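Local atomic coordinates of ATP12 ATPase (Paracoccus denitrificans, PDB entry 2R31), a protein that probably acts as a chaperone in the assembly of the F1-ATPase. Residues P109-L123 / H196-E208. Numbering follows the deposited sequence.
Sequences PEALVRAQAEGWDPL and HALSRIDEEFQAE
Ile201 enters helix 110-123 as a knob, its side chain held among Ala115, Gln116, Gly119 and Trp120. Its two branches divide the work: Ile201 CG2 meets Ala115 CB at 4.0 Å, while Ile201 CD1 comes within 3.5 Å of Trp120 NE1. Gly119, lacking a side chain, lets CD1 come close to the backbone, and Leu198 CD2 lies 3.6 Å from Gly119 O. Beside this knob the indole N-H of Trp120 reaches Leu198 O (NE1 to O 2.8 Å, 156° at the hydrogen). The acceptor lies in the ring plane, yet the donor stands well above the carbonyl plane. This is one knob-into-hole contact between broadly opposed, strongly inclined helices, 110-123 and 201-208, whose axes approach to 10.2 Å at 140°; the break between helices 192-199 and 201-210 falls just before the knob. Leu123 CD1 packs on Leu198 CD1, and Leu123 also touches Ala184 of helix 179-186. Phe205 is tightly packed too, one face lying over Leu112 CB, 3.9 Å from the ring centroid and 5° off the normal. The looser rim is exposed: Ala111 meets the edge of that ring, and Pro109 CG touches Phe205 CE2 obliquely at 3.9 Å. On the water-bridged side, in the conformer described, Asp202 OD1 accepts from Gln116 NE2 at 2.8 Å on its syn side, and one water joins that same nitrogen to Asp202 OD2; Gln116 OE1 is engaged by Ala106 N.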
loop_
_atom_site.group_PDB
_atom_site.type_symbol
_atom_site.label_atom_id
_atom_site.label_comp_id
_atom_site.label_asym_id
_atom_site.label_seq_id
_atom_site.Cartn_x
_atom_site.Cartn_y
_atom_site.Cartn_z
ATOM N N PRO A 109 11.198 24.930 12.595
ATOM C CA PRO A 109 10.686 26.094 13.350
ATOM C C PRO A 109 9.373 25.752 14.070
ATOM O O PRO A 109 8.716 24.715 13.842
ATOM C CB PRO A 109 10.501 27.161 12.282
ATOM C CG PRO A 109 10.461 26.427 11.025
ATOM C CD PRO A 109 11.066 25.091 11.138
ATOM N N GLU A 110 8.947 26.653 14.950
ATOM C CA GLU A 110 7.763 26.457 15.777
ATOM C C GLU A 110 6.540 26.184 14.927
ATOM O O GLU A 110 5.722 25.325 15.257
ATOM C CB GLU A 110 7.545 27.631 16.711
ATOM C CG GLU A 110 8.626 27.715 17.800
ATOM C CD GLU A 110 8.502 28.728 18.867
ATOM O OE1 GLU A 110 9.389 28.806 19.758
ATOM O OE2 GLU A 110 7.484 29.433 18.830
ATOM N N ALA A 111 6.390 26.912 13.805
ATOM C CA ALA A 111 5.230 26.754 13.000
ATOM C C ALA A 111 5.152 25.324 12.411
ATOM O O ALA A 111 4.073 24.767 12.198
ATOM C CB ALA A 111 5.238 27.777 11.843
ATOM N N LEU A 112 6.284 24.714 12.092
ATOM C CA LEU A 112 6.293 23.344 11.595
ATOM C C LEU A 112 5.929 22.341 12.691
ATOM O O LEU A 112 5.174 21.389 12.464
ATOM C CB LEU A 112 7.652 23.007 10.962
ATOM C CG LEU A 112 7.772 21.566 10.471
ATOM C CD1 LEU A 112 6.699 21.179 9.432
ATOM C CD2 LEU A 112 9.170 21.412 9.864
ATOM N N VAL A 113 6.472 22.561 13.901
ATOM C CA VAL A 113 6.069 21.736 15.055
ATOM C C VAL A 113 4.576 21.701 15.223
ATOM O O VAL A 113 3.952 20.634 15.394
ATOM C CB VAL A 113 6.786 22.227 16.322
ATOM C CG1 VAL A 113 6.272 21.490 17.540
ATOM C CG2 VAL A 113 8.282 22.102 16.167
ATOM N N ARG A 114 3.938 22.877 15.121
ATOM C CA ARG A 114 2.496 22.977 15.265
ATOM C C ARG A 114 1.751 22.318 14.099
ATOM O O ARG A 114 0.722 21.654 14.297
ATOM C CB ARG A 114 2.030 24.420 15.471
ATOM C CG ARG A 114 2.566 24.957 16.792
ATOM C CD ARG A 114 1.870 26.248 17.177
ATOM N NE ARG A 114 2.441 26.809 18.401
ATOM C CZ ARG A 114 3.338 27.756 18.436
ATOM N NH1 ARG A 114 3.747 28.327 17.316
ATOM N NH2 ARG A 114 3.802 28.143 19.608
ATOM N N ALA A 115 2.230 22.485 12.872
ATOM C CA ALA A 115 1.598 21.870 11.701
ATOM C C ALA A 115 1.603 20.356 11.801
ATOM O O ALA A 115 0.644 19.663 11.486
ATOM C CB ALA A 115 2.251 22.301 10.401
ATOM N N GLN A 116 2.741 19.799 12.220
ATOM C CA GLN A 116 2.873 18.358 12.397
ATOM C C GLN A 116 1.894 17.879 13.470
ATOM O O GLN A 116 1.225 16.861 13.297
ATOM C CB GLN A 116 4.304 17.966 12.731
ATOM C CG GLN A 116 5.329 18.106 11.601
ATOM C CD GLN A 116 6.771 17.888 12.089
ATOM O OE1 GLN A 116 7.059 18.091 13.244
ATOM N NE2 GLN A 116 7.710 17.551 11.207
ATOM N N ALA A 117 1.787 18.585 14.596
ATOM C CA ALA A 117 0.901 18.163 15.663
ATOM C C ALA A 117 -0.528 18.193 15.202
ATOM O O ALA A 117 -1.321 17.263 15.463
ATOM C CB ALA A 117 1.125 19.054 16.886
ATOM N N GLU A 118 -0.921 19.275 14.485
ATOM C CA GLU A 118 -2.317 19.377 14.030
ATOM C C GLU A 118 -2.725 18.206 13.165
ATOM O O GLU A 118 -3.838 17.676 13.285
ATOM C CB GLU A 118 -2.522 20.682 13.246
ATOM C CG GLU A 118 -3.932 20.888 12.718
ATOM C CD GLU A 118 -4.128 22.032 11.763
ATOM O OE1 GLU A 118 -3.187 22.500 11.084
ATOM O OE2 GLU A 118 -5.274 22.470 11.668
ATOM N N GLY A 119 -1.820 17.837 12.266
ATOM C CA GLY A 119 -2.159 16.750 11.346
ATOM C C GLY A 119 -2.017 15.368 11.938
ATOM O O GLY A 119 -2.776 14.449 11.662
ATOM N N TRP A 120 -0.960 15.171 12.732
ATOM C CA TRP A 120 -0.552 13.840 13.153
ATOM C C TRP A 120 -1.041 13.412 14.524
ATOM O O TRP A 120 -1.258 12.213 14.758
ATOM C CB TRP A 120 0.977 13.716 13.117
ATOM C CG TRP A 120 1.560 13.854 11.728
ATOM C CD1 TRP A 120 0.886 13.789 10.524
ATOM C CD2 TRP A 120 2.938 14.056 11.403
ATOM N NE1 TRP A 120 1.770 13.937 9.503
ATOM C CE2 TRP A 120 3.009 14.105 9.998
ATOM C CE3 TRP A 120 4.089 14.187 12.142
ATOM C CZ2 TRP A 120 4.230 14.305 9.324
ATOM C CZ3 TRP A 120 5.284 14.378 11.474
ATOM C CH2 TRP A 120 5.368 14.442 10.084
ATOM N N ASP A 121 -1.239 14.346 15.449
ATOM C CA ASP A 121 -1.713 13.947 16.779
ATOM C C ASP A 121 -3.056 13.208 16.699
ATOM O O ASP A 121 -3.233 12.247 17.450
ATOM C CB ASP A 121 -1.787 15.135 17.724
ATOM C CG ASP A 121 -0.469 15.676 18.211
ATOM O OD1 ASP A 121 0.581 15.067 17.934
ATOM O OD2 ASP A 121 -0.472 16.757 18.847
ATOM N N PRO A 122 -4.007 13.569 15.833
ATOM C CA PRO A 122 -5.246 12.773 15.771
ATOM C C PRO A 122 -5.004 11.344 15.376
ATOM O O PRO A 122 -5.749 10.448 15.791
ATOM C CB PRO A 122 -6.085 13.524 14.752
ATOM C CG PRO A 122 -5.624 14.956 14.863
ATOM C CD PRO A 122 -4.145 14.822 15.045
ATOM N N LEU A 123 -4.012 11.068 14.534
ATOM C CA LEU A 123 -3.703 9.730 14.098
ATOM C C LEU A 123 -2.990 8.919 15.167
ATOM O O LEU A 123 -3.267 7.729 15.342
ATOM C CB LEU A 123 -2.932 9.743 12.753
ATOM C CG LEU A 123 -4.057 9.807 11.654
ATOM C CD1 LEU A 123 -4.612 11.127 11.459
ATOM C CD2 LEU A 123 -4.149 8.488 11.072
ATOM N N HIS A 196 -1.659 10.429 2.153
ATOM C CA HIS A 196 -0.604 11.051 1.334
ATOM C C HIS A 196 -0.361 12.501 1.755
ATOM O O HIS A 196 0.788 12.922 2.012
ATOM C CB HIS A 196 -1.022 10.952 -0.134
ATOM C CG HIS A 196 -0.051 11.620 -1.048
ATOM N ND1 HIS A 196 1.217 11.168 -1.267
ATOM C CD2 HIS A 196 -0.277 12.757 -1.768
ATOM C CE1 HIS A 196 1.764 12.012 -2.169
ATOM N NE2 HIS A 196 0.910 12.951 -2.469
ATOM N N ALA A 197 -1.434 13.279 1.884
ATOM C CA ALA A 197 -1.299 14.672 2.307
ATOM C C ALA A 197 -0.637 14.759 3.681
ATOM O O ALA A 197 0.307 15.586 3.896
ATOM C CB ALA A 197 -2.647 15.352 2.269
ATOM N N LEU A 198 -1.084 13.948 4.624
ATOM C CA LEU A 198 -0.497 13.989 5.974
ATOM C C LEU A 198 0.989 13.691 5.938
ATOM O O LEU A 198 1.776 14.250 6.692
ATOM C CB LEU A 198 -1.202 13.019 6.926
ATOM C CG LEU A 198 -2.607 13.400 7.307
ATOM C CD1 LEU A 198 -3.246 12.269 8.108
ATOM C CD2 LEU A 198 -2.635 14.700 8.118
ATOM N N SER A 199 1.378 12.767 5.051
ATOM C CA SER A 199 2.760 12.340 4.997
ATOM C C SER A 199 3.699 13.438 4.491
ATOM O O SER A 199 4.887 13.361 4.708
ATOM C CB SER A 199 2.940 11.113 4.133
ATOM O OG SER A 199 2.874 11.408 2.734
ATOM N N ARG A 200 3.128 14.427 3.802
ATOM C CA ARG A 200 3.874 15.504 3.135
ATOM C C ARG A 200 3.950 16.793 3.931
ATOM O O ARG A 200 4.378 17.800 3.357
ATOM C CB ARG A 200 3.280 15.798 1.761
ATOM C CG ARG A 200 3.334 14.711 0.780
ATOM C CD ARG A 200 2.955 15.253 -0.565
ATOM N NE ARG A 200 3.945 16.138 -1.081
ATOM C CZ ARG A 200 4.172 17.095 -1.894
ATOM N NH1 ARG A 200 3.160 17.645 -2.572
ATOM N NH2 ARG A 200 5.339 17.711 -2.163
ATOM N N ILE A 201 3.582 16.813 5.196
ATOM C CA ILE A 201 3.541 18.094 5.909
ATOM C C ILE A 201 4.867 18.810 5.863
ATOM O O ILE A 201 4.881 20.038 5.634
ATOM C CB ILE A 201 3.002 17.897 7.366
ATOM C CG1 ILE A 201 1.501 17.629 7.329
ATOM C CG2 ILE A 201 3.359 19.053 8.252
ATOM C CD1 ILE A 201 0.867 17.246 8.662
ATOM N N ASP A 202 6.022 18.166 6.049
ATOM C CA ASP A 202 7.322 18.841 6.010
ATOM C C ASP A 202 7.645 19.438 4.633
ATOM O O ASP A 202 8.062 20.599 4.522
ATOM C CB ASP A 202 8.488 17.962 6.403
ATOM C CG ASP A 202 8.457 17.514 7.837
ATOM O OD1 ASP A 202 7.424 17.775 8.461
ATOM O OD2 ASP A 202 9.462 16.896 8.279
ATOM N N GLU A 203 7.456 18.594 3.612
ATOM C CA GLU A 203 7.773 19.095 2.264
ATOM C C GLU A 203 6.836 20.236 1.882
ATOM O O GLU A 203 7.283 21.172 1.234
ATOM C CB GLU A 203 7.728 17.933 1.280
ATOM C CG GLU A 203 7.630 18.228 -0.191
ATOM C CD GLU A 203 7.502 16.915 -0.947
ATOM O OE1 GLU A 203 6.680 15.993 -0.738
ATOM O OE2 GLU A 203 8.372 16.827 -1.845
ATOM N N GLU A 204 5.569 20.167 2.244
ATOM C CA GLU A 204 4.708 21.283 1.863
ATOM C C GLU A 204 5.025 22.520 2.676
ATOM O O GLU A 204 4.961 23.638 2.130
ATOM C CB GLU A 204 3.247 20.883 1.952
ATOM C CG GLU A 204 3.065 19.710 0.968
ATOM C CD GLU A 204 1.653 19.696 0.476
ATOM O OE1 GLU A 204 1.487 20.440 -0.493
ATOM O OE2 GLU A 204 0.867 18.946 1.057
ATOM N N PHE A 205 5.417 22.402 3.945
ATOM C CA PHE A 205 5.866 23.562 4.703
ATOM C C PHE A 205 7.058 24.220 4.000
ATOM O O PHE A 205 7.158 25.445 3.834
ATOM C CB PHE A 205 6.216 23.090 6.104
ATOM C CG PHE A 205 6.638 24.235 6.997
ATOM C CD1 PHE A 205 5.711 24.933 7.774
ATOM C CD2 PHE A 205 7.978 24.602 7.060
ATOM C CE1 PHE A 205 6.128 25.958 8.572
ATOM C CE2 PHE A 205 8.397 25.652 7.867
ATOM C CZ PHE A 205 7.448 26.322 8.618
ATOM N N GLN A 206 8.030 23.406 3.591
ATOM C CA GLN A 206 9.205 23.941 2.910
ATOM C C GLN A 206 8.861 24.564 1.586
ATOM O O GLN A 206 9.441 25.599 1.236
ATOM C CB GLN A 206 10.216 22.814 2.772
ATOM C CG GLN A 206 10.683 22.235 4.109
ATOM C CD GLN A 206 11.441 20.936 3.883
ATOM O OE1 GLN A 206 11.789 20.639 2.740
ATOM N NE2 GLN A 206 11.687 20.220 4.958
ATOM N N ALA A 207 7.962 23.957 0.841
ATOM C CA ALA A 207 7.554 24.509 -0.447
ATOM C C ALA A 207 6.812 25.825 -0.307
ATOM O O ALA A 207 6.974 26.718 -1.138
ATOM C CB ALA A 207 6.673 23.507 -1.201
ATOM N N GLU A 208 6.004 25.977 0.742
ATOM C CA GLU A 208 5.314 27.244 0.916
ATOM C C GLU A 208 6.322 28.321 1.254
ATOM O O GLU A 208 6.143 29.468 0.824
ATOM C CB GLU A 208 4.238 27.087 1.984
ATOM C CG GLU A 208 3.125 26.128 1.609
ATOM C CD GLU A 208 2.244 26.518 0.459
ATOM O OE1 GLU A 208 2.315 27.627 -0.121
ATOM O OE2 GLU A 208 1.400 25.655 0.082
HETATM O O HOH W 1 10.691 17.214 10.587
#